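PDB 1SR4: cytolethal distending toxin subunit A from Haemophilus ducreyi, which probably forms, together with CdtC, the lectin-like heterodimeric subunit that is required to deliver the genotoxin CdtB into host cells. Local coordinates for residues Glu56-Thr62 / Arg97-Met101; Lys78-Leu82 / Thr119-Tyr124; His106-Phe112 / Leu138-Leu144; Gly150-Ile154 / Gln191-Leu195; Gln159-Thr164 / Val176-Cys181. All coordinates share one frame; numbering follows the deposited sequence.

Contact 1: residues Glu56-Thr62 / Arg97-Met101; sequences EPSNFMT and RNWKM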
# COMPACT_ATOMS: atom_id res chain seq x y z
N GLU A 56 -8.12 14.57 7.29
CA GLU A 56 -6.90 14.78 8.06
C GLU A 56 -6.29 13.51 8.71
O GLU A 56 -5.08 13.30 8.64
CB GLU A 56 -7.15 15.84 9.12
CG GLU A 56 -5.88 16.48 9.69
CD GLU A 56 -5.03 17.12 8.61
OE1 GLU A 56 -5.61 17.77 7.71
OE2 GLU A 56 -3.78 16.99 8.65
N PRO A 57 -7.13 12.67 9.34
CA PRO A 57 -6.61 11.44 9.98
C PRO A 57 -5.83 10.53 9.03
O PRO A 57 -4.97 9.77 9.46
CB PRO A 57 -7.88 10.77 10.52
CG PRO A 57 -8.77 11.97 10.86
CD PRO A 57 -8.57 12.84 9.62
N SER A 58 -6.13 10.63 7.73
CA SER A 58 -5.46 9.82 6.72
C SER A 58 -3.98 10.15 6.63
O SER A 58 -3.18 9.34 6.14
CB SER A 58 -6.08 10.08 5.33
OG SER A 58 -7.44 9.72 5.30
N ASN A 59 -3.61 11.34 7.07
CA ASN A 59 -2.22 11.75 6.97
C ASN A 59 -1.29 11.24 8.07
O ASN A 59 -0.07 11.41 7.98
CB ASN A 59 -2.14 13.28 6.92
CG ASN A 59 -2.90 13.85 5.74
OD1 ASN A 59 -2.75 13.38 4.61
ND2 ASN A 59 -3.74 14.85 5.99
N PHE A 60 -1.86 10.59 9.08
CA PHE A 60 -1.05 10.11 10.19
C PHE A 60 -1.02 8.61 10.34
O PHE A 60 -1.84 7.90 9.78
CB PHE A 60 -1.55 10.77 11.47
CG PHE A 60 -1.50 12.26 11.41
CD1 PHE A 60 -0.31 12.93 11.68
CD2 PHE A 60 -2.60 12.98 10.97
CE1 PHE A 60 -0.23 14.31 11.50
CE2 PHE A 60 -2.52 14.37 10.79
CZ PHE A 60 -1.34 15.03 11.06
N MET A 61 -0.05 8.14 11.10
CA MET A 61 0.12 6.72 11.33
C MET A 61 0.92 6.51 12.60
O MET A 61 1.30 7.48 13.27
CB MET A 61 0.86 6.11 10.13
CG MET A 61 2.10 6.90 9.68
SD MET A 61 3.58 6.68 10.70
CE MET A 61 4.16 5.11 10.03
N THR A 62 1.16 5.25 12.95
CA THR A 62 2.02 4.95 14.08
C THR A 62 3.07 3.95 13.63
O THR A 62 2.89 3.24 12.63
CB THR A 62 1.27 4.31 15.28
OG1 THR A 62 0.56 3.15 14.82
CG2 THR A 62 0.31 5.30 15.94
N ARG A 97 1.39 10.46 20.02
CA ARG A 97 1.75 9.09 19.60
C ARG A 97 1.65 8.86 18.09
O ARG A 97 2.10 7.83 17.58
CB ARG A 97 0.83 8.09 20.31
CG ARG A 97 1.02 8.06 21.83
CD ARG A 97 -0.05 7.20 22.48
NE ARG A 97 -1.38 7.73 22.22
CZ ARG A 97 -2.51 7.06 22.45
NH1 ARG A 97 -2.46 5.83 22.95
NH2 ARG A 97 -3.68 7.60 22.13
N ASN A 98 1.08 9.83 17.37
CA ASN A 98 0.90 9.75 15.93
C ASN A 98 1.88 10.61 15.16
O ASN A 98 2.23 11.70 15.60
CB ASN A 98 -0.53 10.17 15.53
CG ASN A 98 -1.58 9.29 16.17
OD1 ASN A 98 -1.45 8.07 16.18
ND2 ASN A 98 -2.63 9.91 16.71
N TRP A 99 2.29 10.12 13.99
CA TRP A 99 3.24 10.82 13.16
C TRP A 99 2.79 10.88 11.72
O TRP A 99 2.03 10.01 11.25
CB TRP A 99 4.59 10.11 13.19
CG TRP A 99 5.12 9.84 14.57
CD1 TRP A 99 4.84 8.77 15.37
CD2 TRP A 99 6.03 10.67 15.31
NE1 TRP A 99 5.52 8.88 16.57
CE2 TRP A 99 6.26 10.04 16.55
CE3 TRP A 99 6.67 11.89 15.03
CZ2 TRP A 99 7.11 10.57 17.52
CZ3 TRP A 99 7.53 12.43 16.00
CH2 TRP A 99 7.74 11.76 17.23
N LYS A 100 3.26 11.90 11.02
CA LYS A 100 3.01 12.07 9.61
C LYS A 100 4.35 11.72 8.95
O LYS A 100 5.39 12.33 9.23
CB LYS A 100 2.62 13.52 9.29
CG LYS A 100 2.57 13.82 7.78
CD LYS A 100 2.28 15.30 7.49
CE LYS A 100 0.86 15.67 7.89
NZ LYS A 100 0.52 17.12 7.64
N MET A 101 4.32 10.72 8.08
CA MET A 101 5.51 10.27 7.37
C MET A 101 5.61 11.00 6.02
O MET A 101 4.71 10.88 5.19
CB MET A 101 5.38 8.77 7.15
CG MET A 101 6.66 8.05 7.04
SD MET A 101 6.40 6.26 6.83
CE MET A 101 7.59 6.06 5.68
O HOH W 1 2.12 9.65 7.21
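Lys-100 lays its aliphatic part against the Phe-60 ring, its CB 3.7 Å from Phe-60 CE1. A turn at chi3 (-69°) carries Lys-100 CE on to Phe-60 CZ at 3.9 Å, where it also meets Asn-59 CB. In a second apolar contact Met-61, bent at both chi2 and chi3, brings its CE to 4.1 Å from Met-101 SD. The backbones add an antiparallel hydrogen-bonded pair, Met-61 with Trp-99, the single beta bridge between residues 56-62 and 97-101. Trp-99 N approaches Met-61 O at 2.9 Å in a nearly straight bond, and Met-61 N answers to Trp-99 O at 2.8 Å along a more bent path, 145° at the hydrogen. Beyond this pair direct bonding gives way to a water, which donates to Asn-59 O and accepts from Met-101 N. The bridge lies where the short 3-10 segment 56-59 runs into strand 62-65 and enters the beta-trefoil, so the incoming chain is fastened to strand 99-103. Asn-59 and Ser-58 also reach outward, Asn-59 OD1 to Glu-34 of the CdtB chain and Ser-58 OG to Asn-101 of the CdtC chain. Electrostatics are looser. Lys-100 NZ stays 4.4 Å from Glu-56 OE2, beyond a salt bridge, while Asn-59 ND2 gives that same oxygen a weak hydrogen bond.

Contact 2: residues Lys78-Leu82 / Thr119-Tyr124; sequences KRNWL and TCVEAY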
# COMPACT_ATOMS: atom_id res chain seq x y z
N LYS A 78 11.09 19.79 23.71
CA LYS A 78 11.96 19.39 22.61
C LYS A 78 13.26 18.76 23.10
O LYS A 78 13.76 19.08 24.17
CB LYS A 78 12.28 20.60 21.73
CG LYS A 78 11.07 21.14 20.98
CD LYS A 78 11.48 22.32 20.10
CE LYS A 78 11.44 23.63 20.86
NZ LYS A 78 10.02 24.05 21.09
N ARG A 79 13.78 17.84 22.30
CA ARG A 79 15.03 17.13 22.56
C ARG A 79 14.99 16.03 23.62
O ARG A 79 16.02 15.47 23.98
CB ARG A 79 16.18 18.11 22.85
CG ARG A 79 16.51 18.98 21.62
CD ARG A 79 17.86 19.70 21.71
NE ARG A 79 19.01 18.79 21.58
CZ ARG A 79 19.44 18.27 20.43
NH1 ARG A 79 18.83 18.54 19.28
NH2 ARG A 79 20.49 17.46 20.43
N ASN A 80 13.79 15.70 24.09
CA ASN A 80 13.67 14.61 25.06
C ASN A 80 13.60 13.30 24.28
O ASN A 80 13.23 13.29 23.10
CB ASN A 80 12.41 14.79 25.89
CG ASN A 80 12.64 15.67 27.09
OD1 ASN A 80 13.31 15.27 28.04
ND2 ASN A 80 12.08 16.88 27.06
N TRP A 81 13.97 12.22 24.94
CA TRP A 81 13.98 10.90 24.33
C TRP A 81 12.58 10.39 23.98
O TRP A 81 11.60 10.68 24.66
CB TRP A 81 14.60 9.85 25.25
CG TRP A 81 16.02 10.04 25.66
CD1 TRP A 81 16.49 10.29 26.92
CD2 TRP A 81 17.18 9.91 24.82
NE1 TRP A 81 17.87 10.32 26.92
CE2 TRP A 81 18.32 10.09 25.65
CE3 TRP A 81 17.38 9.67 23.45
CZ2 TRP A 81 19.63 10.02 25.15
CZ3 TRP A 81 18.68 9.60 22.96
CH2 TRP A 81 19.79 9.78 23.82
N LEU A 82 12.54 9.61 22.91
CA LEU A 82 11.32 8.96 22.46
C LEU A 82 11.36 7.58 23.10
O LEU A 82 12.43 7.06 23.38
CB LEU A 82 11.34 8.81 20.93
CG LEU A 82 10.55 9.78 20.06
CD1 LEU A 82 10.60 11.20 20.60
CD2 LEU A 82 11.06 9.69 18.64
N THR A 119 6.96 18.49 15.92
CA THR A 119 8.41 18.28 15.92
C THR A 119 8.75 17.03 15.11
O THR A 119 7.86 16.25 14.73
CB THR A 119 8.97 18.14 17.37
OG1 THR A 119 8.19 17.19 18.11
CG2 THR A 119 8.91 19.49 18.10
N CYS A 120 10.04 16.82 14.84
CA CYS A 120 10.49 15.69 14.04
C CYS A 120 11.32 14.67 14.80
O CYS A 120 12.08 15.04 15.71
CB CYS A 120 11.30 16.19 12.84
SG CYS A 120 10.26 16.77 11.48
N VAL A 121 11.19 13.40 14.40
CA VAL A 121 11.96 12.32 15.01
C VAL A 121 13.38 12.61 14.59
O VAL A 121 13.62 12.95 13.42
CB VAL A 121 11.55 10.92 14.47
CG1 VAL A 121 12.60 9.89 14.86
CG2 VAL A 121 10.15 10.51 15.04
N GLU A 122 14.33 12.47 15.51
CA GLU A 122 15.74 12.75 15.20
C GLU A 122 16.70 11.77 15.89
O GLU A 122 16.59 11.52 17.09
CB GLU A 122 16.09 14.17 15.65
CG GLU A 122 17.47 14.63 15.19
CD GLU A 122 17.76 16.08 15.53
OE1 GLU A 122 16.86 16.94 15.38
OE2 GLU A 122 18.92 16.36 15.92
N ALA A 123 17.63 11.20 15.13
CA ALA A 123 18.61 10.28 15.70
C ALA A 123 19.57 11.13 16.53
O ALA A 123 20.08 12.15 16.04
CB ALA A 123 19.38 9.55 14.60
N TYR A 124 19.81 10.71 17.76
CA TYR A 124 20.71 11.43 18.67
C TYR A 124 21.34 10.46 19.66
O TYR A 124 20.63 9.69 20.33
CB TYR A 124 19.94 12.52 19.43
CG TYR A 124 20.79 13.13 20.52
CD1 TYR A 124 21.77 14.07 20.21
CD2 TYR A 124 20.68 12.69 21.83
CE1 TYR A 124 22.63 14.55 21.18
CE2 TYR A 124 21.53 13.16 22.82
CZ TYR A 124 22.51 14.09 22.49
OH TYR A 124 23.39 14.54 23.45
O HOH W 2 21.66 17.01 17.68
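The Tyr-124 ring is met at its edge by the Trp-81 indole, CH2 of Trp-81 standing 3.6 Å from CD2 of Tyr-124. With planes 45° apart, the pair is neither stacked nor edge-to-face. Tyr-124 O lies in the plane of the indole, 3.3 Å from Trp-81 CZ3. A bend at chi3 (71°) brings the Arg-79 guanidinium to Tyr-124 and Glu-122: NH2 of Arg-79 comes obliquely to 3.6 Å from Tyr-124 CD1, the planes 80° apart, at best a weak, long cation-pi attraction. At the guanidinium edge sits Glu-122, whose OE2 is 4.0 Å from Arg-79 NH1, too far for a salt bridge; a water bonded to Arg-79 NH2 donates weakly to that oxygen. The firm ionic partner of Arg-79 is Asp-131 on strand 127-131, which forms a hairpin with strand 120-124 in the beta-trefoil, and Glu-122 OE1 is held by Gln-140. Residues 78-82 fall in a region inferred to mediate binding to target cells; Arg-79 and Trp-81 are exposed in it, and Tyr-124, also exposed, packs against them from strand 120-124. Deeper in, Leu-82 crosses Val-121 at about a right angle, CD2 of Leu-82 lying 3.8 Å from Val-121 CG2.

Contact 3: residues His106-Phe112 / Leu138-Leu144; sequences HREYFRF and LAQEFEL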
# COMPACT_ATOMS: atom_id res chain seq x y z
N HIS A 106 16.46 14.07 0.82
CA HIS A 106 17.11 13.13 -0.09
C HIS A 106 16.17 12.05 -0.61
O HIS A 106 15.23 11.64 0.06
CB HIS A 106 18.29 12.46 0.62
CG HIS A 106 19.36 13.43 1.02
ND1 HIS A 106 19.18 14.36 2.02
CD2 HIS A 106 20.62 13.61 0.56
CE1 HIS A 106 20.29 15.08 2.15
NE2 HIS A 106 21.17 14.64 1.27
N ARG A 107 16.44 11.57 -1.82
CA ARG A 107 15.58 10.53 -2.40
C ARG A 107 15.63 9.26 -1.57
O ARG A 107 16.67 8.89 -1.03
CB ARG A 107 16.00 10.23 -3.84
CG ARG A 107 15.74 11.40 -4.78
CD ARG A 107 16.17 11.12 -6.21
NE ARG A 107 15.93 12.29 -7.05
CZ ARG A 107 16.15 12.34 -8.36
NH1 ARG A 107 16.62 11.27 -8.99
NH2 ARG A 107 15.89 13.45 -9.03
N GLU A 108 14.48 8.61 -1.46
CA GLU A 108 14.33 7.35 -0.73
C GLU A 108 14.33 7.44 0.80
O GLU A 108 14.19 6.42 1.47
CB GLU A 108 15.39 6.34 -1.20
CG GLU A 108 15.22 5.97 -2.68
CD GLU A 108 16.04 4.75 -3.06
OE1 GLU A 108 17.26 4.91 -3.30
OE2 GLU A 108 15.47 3.64 -3.11
N TYR A 109 14.48 8.64 1.35
CA TYR A 109 14.43 8.78 2.80
C TYR A 109 13.13 9.41 3.26
O TYR A 109 12.43 10.10 2.50
CB TYR A 109 15.60 9.62 3.33
CG TYR A 109 16.98 9.12 2.95
CD1 TYR A 109 17.21 7.78 2.65
CD2 TYR A 109 18.05 10.01 2.91
CE1 TYR A 109 18.49 7.33 2.33
CE2 TYR A 109 19.33 9.57 2.59
CZ TYR A 109 19.54 8.24 2.30
OH TYR A 109 20.82 7.82 2.00
N PHE A 110 12.81 9.19 4.53
CA PHE A 110 11.59 9.71 5.13
C PHE A 110 11.88 10.39 6.45
O PHE A 110 12.90 10.13 7.11
CB PHE A 110 10.60 8.58 5.37
CG PHE A 110 10.11 7.94 4.11
CD1 PHE A 110 9.11 8.54 3.35
CD2 PHE A 110 10.68 6.75 3.65
CE1 PHE A 110 8.67 7.98 2.15
CE2 PHE A 110 10.25 6.17 2.44
CZ PHE A 110 9.24 6.79 1.70
N ARG A 111 10.97 11.28 6.83
CA ARG A 111 11.07 11.97 8.10
C ARG A 111 9.69 11.83 8.73
O ARG A 111 8.70 11.60 8.03
CB ARG A 111 11.42 13.43 7.90
CG ARG A 111 10.30 14.26 7.37
CD ARG A 111 10.64 15.70 7.63
NE ARG A 111 9.60 16.61 7.18
CZ ARG A 111 9.74 17.93 7.19
NH1 ARG A 111 10.88 18.46 7.64
NH2 ARG A 111 8.77 18.71 6.74
N PHE A 112 9.64 11.95 10.05
CA PHE A 112 8.40 11.79 10.81
C PHE A 112 8.06 13.03 11.63
O PHE A 112 8.82 13.43 12.51
CB PHE A 112 8.53 10.58 11.73
CG PHE A 112 8.76 9.29 11.00
CD1 PHE A 112 7.68 8.49 10.62
CD2 PHE A 112 10.05 8.89 10.65
CE1 PHE A 112 7.88 7.32 9.91
CE2 PHE A 112 10.27 7.71 9.93
CZ PHE A 112 9.18 6.92 9.56
N LEU A 138 20.23 15.84 8.36
CA LEU A 138 20.30 14.44 7.97
C LEU A 138 19.84 13.52 9.10
O LEU A 138 19.27 12.45 8.85
CB LEU A 138 21.73 14.08 7.55
CG LEU A 138 21.90 12.80 6.73
CD1 LEU A 138 21.12 12.95 5.41
CD2 LEU A 138 23.39 12.54 6.44
N ALA A 139 20.09 13.92 10.35
CA ALA A 139 19.69 13.10 11.51
C ALA A 139 18.17 12.90 11.61
O ALA A 139 17.71 12.04 12.37
CB ALA A 139 20.22 13.71 12.81
N GLN A 140 17.40 13.69 10.88
CA GLN A 140 15.94 13.53 10.90
C GLN A 140 15.45 12.72 9.69
O GLN A 140 14.24 12.57 9.48
CB GLN A 140 15.25 14.90 10.93
CG GLN A 140 15.47 15.65 12.25
CD GLN A 140 14.78 16.99 12.29
OE1 GLN A 140 14.13 17.42 11.33
NE2 GLN A 140 14.92 17.67 13.41
N GLU A 141 16.39 12.19 8.91
CA GLU A 141 16.05 11.40 7.74
C GLU A 141 16.32 9.93 8.01
O GLU A 141 17.35 9.57 8.59
CB GLU A 141 16.87 11.85 6.52
CG GLU A 141 16.46 13.21 5.96
CD GLU A 141 17.00 13.42 4.55
OE1 GLU A 141 16.33 13.00 3.58
OE2 GLU A 141 18.10 13.99 4.42
N PHE A 142 15.38 9.08 7.60
CA PHE A 142 15.48 7.64 7.83
C PHE A 142 15.20 6.83 6.57
O PHE A 142 14.38 7.21 5.73
CB PHE A 142 14.49 7.21 8.93
CG PHE A 142 14.77 7.84 10.27
CD1 PHE A 142 15.56 7.19 11.21
CD2 PHE A 142 14.27 9.10 10.57
CE1 PHE A 142 15.86 7.78 12.43
CE2 PHE A 142 14.57 9.70 11.80
CZ PHE A 142 15.37 9.03 12.73
N GLU A 143 15.91 5.72 6.43
CA GLU A 143 15.70 4.81 5.32
C GLU A 143 14.95 3.62 5.90
O GLU A 143 15.39 3.03 6.88
CB GLU A 143 17.03 4.33 4.72
CG GLU A 143 16.82 3.26 3.64
CD GLU A 143 18.08 2.91 2.83
OE1 GLU A 143 19.14 2.61 3.43
OE2 GLU A 143 17.99 2.92 1.58
N LEU A 144 13.80 3.28 5.34
CA LEU A 144 13.08 2.12 5.85
C LEU A 144 13.37 0.97 4.90
O LEU A 144 13.15 1.08 3.70
CB LEU A 144 11.57 2.39 5.93
CG LEU A 144 11.11 3.13 7.20
CD1 LEU A 144 11.83 4.46 7.31
CD2 LEU A 144 9.60 3.33 7.16
O HOH W 3 13.10 4.31 2.75
O HOH W 4 12.20 12.56 11.15
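Phe-110 and Phe-142 form one antiparallel hydrogen-bonded pair, with Phe-110 N to Phe-142 O at 2.8 Å and Phe-142 N to Phe-110 O at 2.7 Å, between strand segments whose directions differ by 110°. Waters continue the pairing on both flanks: one links Glu-108 O to Leu-144 N, the other Gln-140 O to Phe-112 N. Glu-141, extended beyond CG, carries its carboxylate to His-106, where OE1 accepts from the His-106 backbone N at 3.0 Å on the syn side, somewhat out of the carboxylate plane. Its OE2 lies 2.7 Å from His-106 ND1, but the bent geometry makes that bond weak. Leu-138 CD1 covers one face of the imidazole, 4.0 Å from His-106 CE1. The same Glu-141 OE1 lies in plane at the edge of the Tyr-109 ring, while Glu-143 CB comes obliquely to that ring. On the apolar side, the Phe-112 ring takes Phe-142 CD2 and Leu-144 CD1 at its edge. The type II turn 106-109 faces CdtB, where Arg-107 forms a salt bridge to Asp-260 of that chain. Inward, Met-101 of strand 99-103, Val-121 of strand 120-124 and Ile-154 of strand 152-156 pack around the phenylalanines in the trefoil interior.

Contact 4: residues Gly150-Ile154 / Gln191-Leu195; sequences GAVVI and QTWYL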
# COMPACT_ATOMS: atom_id res chain seq x y z
N GLY A 150 7.03 -8.08 5.16
CA GLY A 150 6.29 -6.86 4.89
C GLY A 150 6.47 -5.80 5.97
O GLY A 150 5.98 -4.67 5.86
N ALA A 151 7.16 -6.17 7.03
CA ALA A 151 7.46 -5.24 8.11
C ALA A 151 8.67 -4.42 7.61
O ALA A 151 9.17 -4.66 6.50
CB ALA A 151 7.85 -6.02 9.37
N VAL A 152 9.13 -3.45 8.39
CA VAL A 152 10.28 -2.66 7.98
C VAL A 152 11.29 -2.48 9.12
O VAL A 152 10.95 -2.61 10.29
CB VAL A 152 9.89 -1.22 7.50
CG1 VAL A 152 8.99 -1.27 6.27
CG2 VAL A 152 9.19 -0.45 8.65
N VAL A 153 12.53 -2.20 8.74
CA VAL A 153 13.56 -1.90 9.72
C VAL A 153 13.83 -0.41 9.46
O VAL A 153 13.87 0.02 8.30
CB VAL A 153 14.81 -2.79 9.50
CG1 VAL A 153 16.05 -2.19 10.18
CG2 VAL A 153 14.54 -4.14 10.12
N ILE A 154 13.97 0.37 10.52
CA ILE A 154 14.17 1.82 10.39
C ILE A 154 15.64 2.18 10.61
O ILE A 154 16.16 2.04 11.72
CB ILE A 154 13.31 2.57 11.38
CG1 ILE A 154 11.83 2.15 11.21
CG2 ILE A 154 13.48 4.06 11.18
CD1 ILE A 154 10.88 2.73 12.27
N GLN A 191 14.27 -5.34 15.79
CA GLN A 191 14.41 -4.15 14.97
C GLN A 191 13.30 -4.06 13.94
O GLN A 191 13.38 -3.25 13.02
CB GLN A 191 15.77 -4.12 14.27
CG GLN A 191 16.97 -4.09 15.21
CD GLN A 191 18.30 -3.97 14.46
OE1 GLN A 191 18.47 -4.57 13.40
NE2 GLN A 191 19.24 -3.21 15.03
N THR A 192 12.25 -4.88 14.08
CA THR A 192 11.17 -4.80 13.09
C THR A 192 10.00 -3.98 13.62
O THR A 192 9.59 -4.11 14.77
CB THR A 192 10.67 -6.21 12.63
OG1 THR A 192 10.41 -7.03 13.76
CG2 THR A 192 11.71 -6.91 11.79
N TRP A 193 9.49 -3.13 12.73
CA TRP A 193 8.38 -2.23 13.01
C TRP A 193 7.30 -2.38 11.96
O TRP A 193 7.60 -2.77 10.83
CB TRP A 193 8.87 -0.79 12.96
CG TRP A 193 9.85 -0.44 14.05
CD1 TRP A 193 11.21 -0.61 14.04
CD2 TRP A 193 9.52 0.14 15.31
NE1 TRP A 193 11.75 -0.17 15.24
CE2 TRP A 193 10.72 0.29 16.03
CE3 TRP A 193 8.31 0.54 15.91
CZ2 TRP A 193 10.76 0.83 17.33
CZ3 TRP A 193 8.35 1.07 17.20
CH2 TRP A 193 9.57 1.22 17.89
N TYR A 194 6.05 -2.07 12.32
CA TYR A 194 4.97 -2.11 11.34
C TYR A 194 4.49 -0.69 11.08
O TYR A 194 4.43 0.15 12.00
CB TYR A 194 3.77 -2.93 11.82
CG TYR A 194 4.10 -4.22 12.55
CD1 TYR A 194 4.94 -5.18 11.98
CD2 TYR A 194 3.54 -4.50 13.80
CE1 TYR A 194 5.21 -6.41 12.66
CE2 TYR A 194 3.81 -5.70 14.48
CZ TYR A 194 4.63 -6.65 13.91
OH TYR A 194 4.87 -7.83 14.59
N LEU A 195 4.14 -0.41 9.83
CA LEU A 195 3.60 0.89 9.44
C LEU A 195 2.12 0.65 9.73
O LEU A 195 1.45 -0.08 9.00
CB LEU A 195 3.88 1.13 7.95
CG LEU A 195 5.41 1.16 7.70
CD1 LEU A 195 5.75 1.16 6.22
CD2 LEU A 195 5.98 2.38 8.38
O HOH W 5 4.83 -2.60 8.02
O HOH W 6 14.64 -0.93 12.95
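Ile-154 CD1 sits over one face of the Trp-193 indole, 3.9 Å from the centroid of the five-membered ring, in a CH-pi contact. Its CG1 lies beside the backbone N (chi1 -55°) and the chain then extends, which carries CD1 over the ring. Alongside runs a single antiparallel bridge, Val-152 N to Trp-193 O at 3.0 Å and Trp-193 N to Val-152 O at 2.9 Å, both bonds fairly straight. Val-152 CG1 touches Leu-195 CD1 at 4.1 Å, and Ala-151 CB meets the edge of the Tyr-194 ring at CD1. In the next shell, one water joins Gly-150 O to Leu-195 N and a second joins Gln-191 O to Ile-154 N. Farther out, Leu-63 packs on Ile-154, Trp-193 and Leu-195, and Gln-66 bonds Tyr-194 OH. Pro-148 of the CdtC chain packs on Ala-151 and Tyr-194. As the strand segments cross at 108°, direct pairing stops after one bridge; the waters satisfy backbone groups on either side of it, consistent with the burial of this largely apolar crossing.

Contact 5: residues Gln159-Thr164 / Val176-Cys181; sequences QGRCVT and VTLSVC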
# COMPACT_ATOMS: atom_id res chain seq x y z
N GLN A 159 23.40 8.15 11.25
CA GLN A 159 24.19 7.21 12.04
C GLN A 159 24.52 5.90 11.37
O GLN A 159 25.52 5.27 11.69
CB GLN A 159 23.51 6.91 13.38
CG GLN A 159 23.51 8.09 14.33
CD GLN A 159 23.27 7.68 15.76
OE1 GLN A 159 23.48 6.52 16.12
NE2 GLN A 159 22.86 8.63 16.60
N GLY A 160 23.68 5.47 10.44
CA GLY A 160 23.93 4.20 9.80
C GLY A 160 23.54 3.09 10.76
O GLY A 160 24.01 1.96 10.62
N ARG A 161 22.70 3.40 11.74
CA ARG A 161 22.27 2.41 12.73
C ARG A 161 20.74 2.28 12.72
O ARG A 161 20.04 3.19 12.31
CB ARG A 161 22.76 2.81 14.13
CG ARG A 161 24.29 2.81 14.27
CD ARG A 161 24.72 2.73 15.73
NE ARG A 161 24.39 3.92 16.51
CZ ARG A 161 24.57 4.02 17.83
NH1 ARG A 161 25.08 2.99 18.50
NH2 ARG A 161 24.26 5.12 18.48
N CYS A 162 20.23 1.14 13.18
CA CYS A 162 18.80 0.89 13.17
C CYS A 162 18.10 1.04 14.51
O CYS A 162 18.68 0.79 15.57
CB CYS A 162 18.55 -0.51 12.58
SG CYS A 162 18.84 -0.50 10.78
N VAL A 163 16.84 1.47 14.45
CA VAL A 163 16.01 1.68 15.63
C VAL A 163 15.71 0.31 16.24
O VAL A 163 15.07 -0.55 15.63
CB VAL A 163 14.72 2.42 15.25
CG1 VAL A 163 13.87 2.68 16.49
CG2 VAL A 163 15.10 3.72 14.54
N THR A 164 16.17 0.13 17.47
CA THR A 164 16.07 -1.13 18.21
C THR A 164 15.25 -0.99 19.48
O THR A 164 15.24 0.08 20.10
CB THR A 164 17.51 -1.58 18.59
OG1 THR A 164 18.33 -1.53 17.42
CG2 THR A 164 17.52 -2.98 19.20
N VAL A 176 13.91 2.49 23.46
CA VAL A 176 14.28 2.64 22.05
C VAL A 176 15.72 3.12 21.88
O VAL A 176 16.10 4.17 22.38
CB VAL A 176 13.32 3.62 21.36
CG1 VAL A 176 13.64 3.74 19.88
CG2 VAL A 176 11.86 3.15 21.56
N THR A 177 16.52 2.35 21.15
CA THR A 177 17.91 2.71 20.96
C THR A 177 18.29 2.57 19.50
O THR A 177 17.46 2.21 18.66
CB THR A 177 18.83 1.76 21.77
OG1 THR A 177 18.59 0.40 21.36
CG2 THR A 177 18.55 1.85 23.27
N LEU A 178 19.55 2.87 19.20
CA LEU A 178 20.08 2.73 17.85
C LEU A 178 21.26 1.75 17.96
O LEU A 178 22.10 1.89 18.84
CB LEU A 178 20.59 4.07 17.33
CG LEU A 178 19.51 5.09 16.97
CD1 LEU A 178 20.15 6.40 16.55
CD2 LEU A 178 18.66 4.51 15.83
N SER A 179 21.29 0.74 17.09
CA SER A 179 22.40 -0.21 17.12
C SER A 179 22.63 -0.80 15.74
O SER A 179 21.89 -0.50 14.79
CB SER A 179 22.16 -1.32 18.16
OG SER A 179 20.99 -2.05 17.86
N VAL A 180 23.64 -1.65 15.61
CA VAL A 180 23.96 -2.23 14.31
C VAL A 180 22.73 -2.89 13.69
O VAL A 180 21.97 -3.59 14.36
CB VAL A 180 25.14 -3.25 14.44
CG1 VAL A 180 24.74 -4.41 15.35
CG2 VAL A 180 25.53 -3.76 13.07
N CYS A 181 22.53 -2.65 12.39
CA CYS A 181 21.39 -3.21 11.68
C CYS A 181 21.55 -4.68 11.34
O CYS A 181 22.04 -5.00 10.28
CB CYS A 181 21.15 -2.45 10.38
SG CYS A 181 20.86 -0.66 10.58
O HOH W 7 24.28 -0.84 11.10
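Arg-161 crosses Leu-178 at about a right angle, passing over the backbone of Ser-179 on the way. Its CB lies 3.5 Å from Ser-179 O, CG stays near that oxygen, and CD passes Ser-179 CA. A bend at chi3 (-67°) then turns the chain, so that NE is 3.9 Å from Leu-178 CB and the guanidinium lies with one face over Leu-178 O; NH1 is close to this oxygen but at a poor angle for a hydrogen bond. NE and NH2 grip Gln-159 OE1 side-on, the NE bond being 2.8 Å, and NH2 also bonds Asn-126. This double grip lies in the guanidinium plane and would fix its rotation. Behind the arginine, strands 162-165 and 176-179 form a hairpin of the beta-trefoil, with hydrogen-bonded pairs Cys-162/Ser-179 and Thr-164/Thr-177. A disulfide ties Cys-162, in the last bridged pair, to Cys-181, two residues past its bridge partner Ser-179. On the same face as Cys-162, Ser-179 OG donates to Thr-164 OG1 at 2.7 Å, and Thr-164 OG1 in turn donates to Cys-162 O from above the carbonyl plane; Gln-191 and Arg-189 supply further bonds to the two hydroxyls. Toward the other face, Val-163 CG1 packs on Val-176 CG1 at 3.6 Å.

Followed from the N terminus, contact 1 closes the first loop, bringing the entry segment 56-62 onto strand 99-103. Contact 2 opens within that loop and closes after it, so the two cross, and Trp-99 packs against Val-121 where they meet. Contact 3 in turn crosses contact 2, with a backbone bond between Ala-123 N and Ala-139 O, and shares with contact 1 the sheet of strands 99-103 and 110-114. The later half is arranged differently: contact 4 spans residues 150-195, and the disulfide-tied hairpin of contact 5 lies wholly within that span. Leu-195 touches Met-61, Met-101 and Leu-144, joining the end of the trefoil to its beginning and middle.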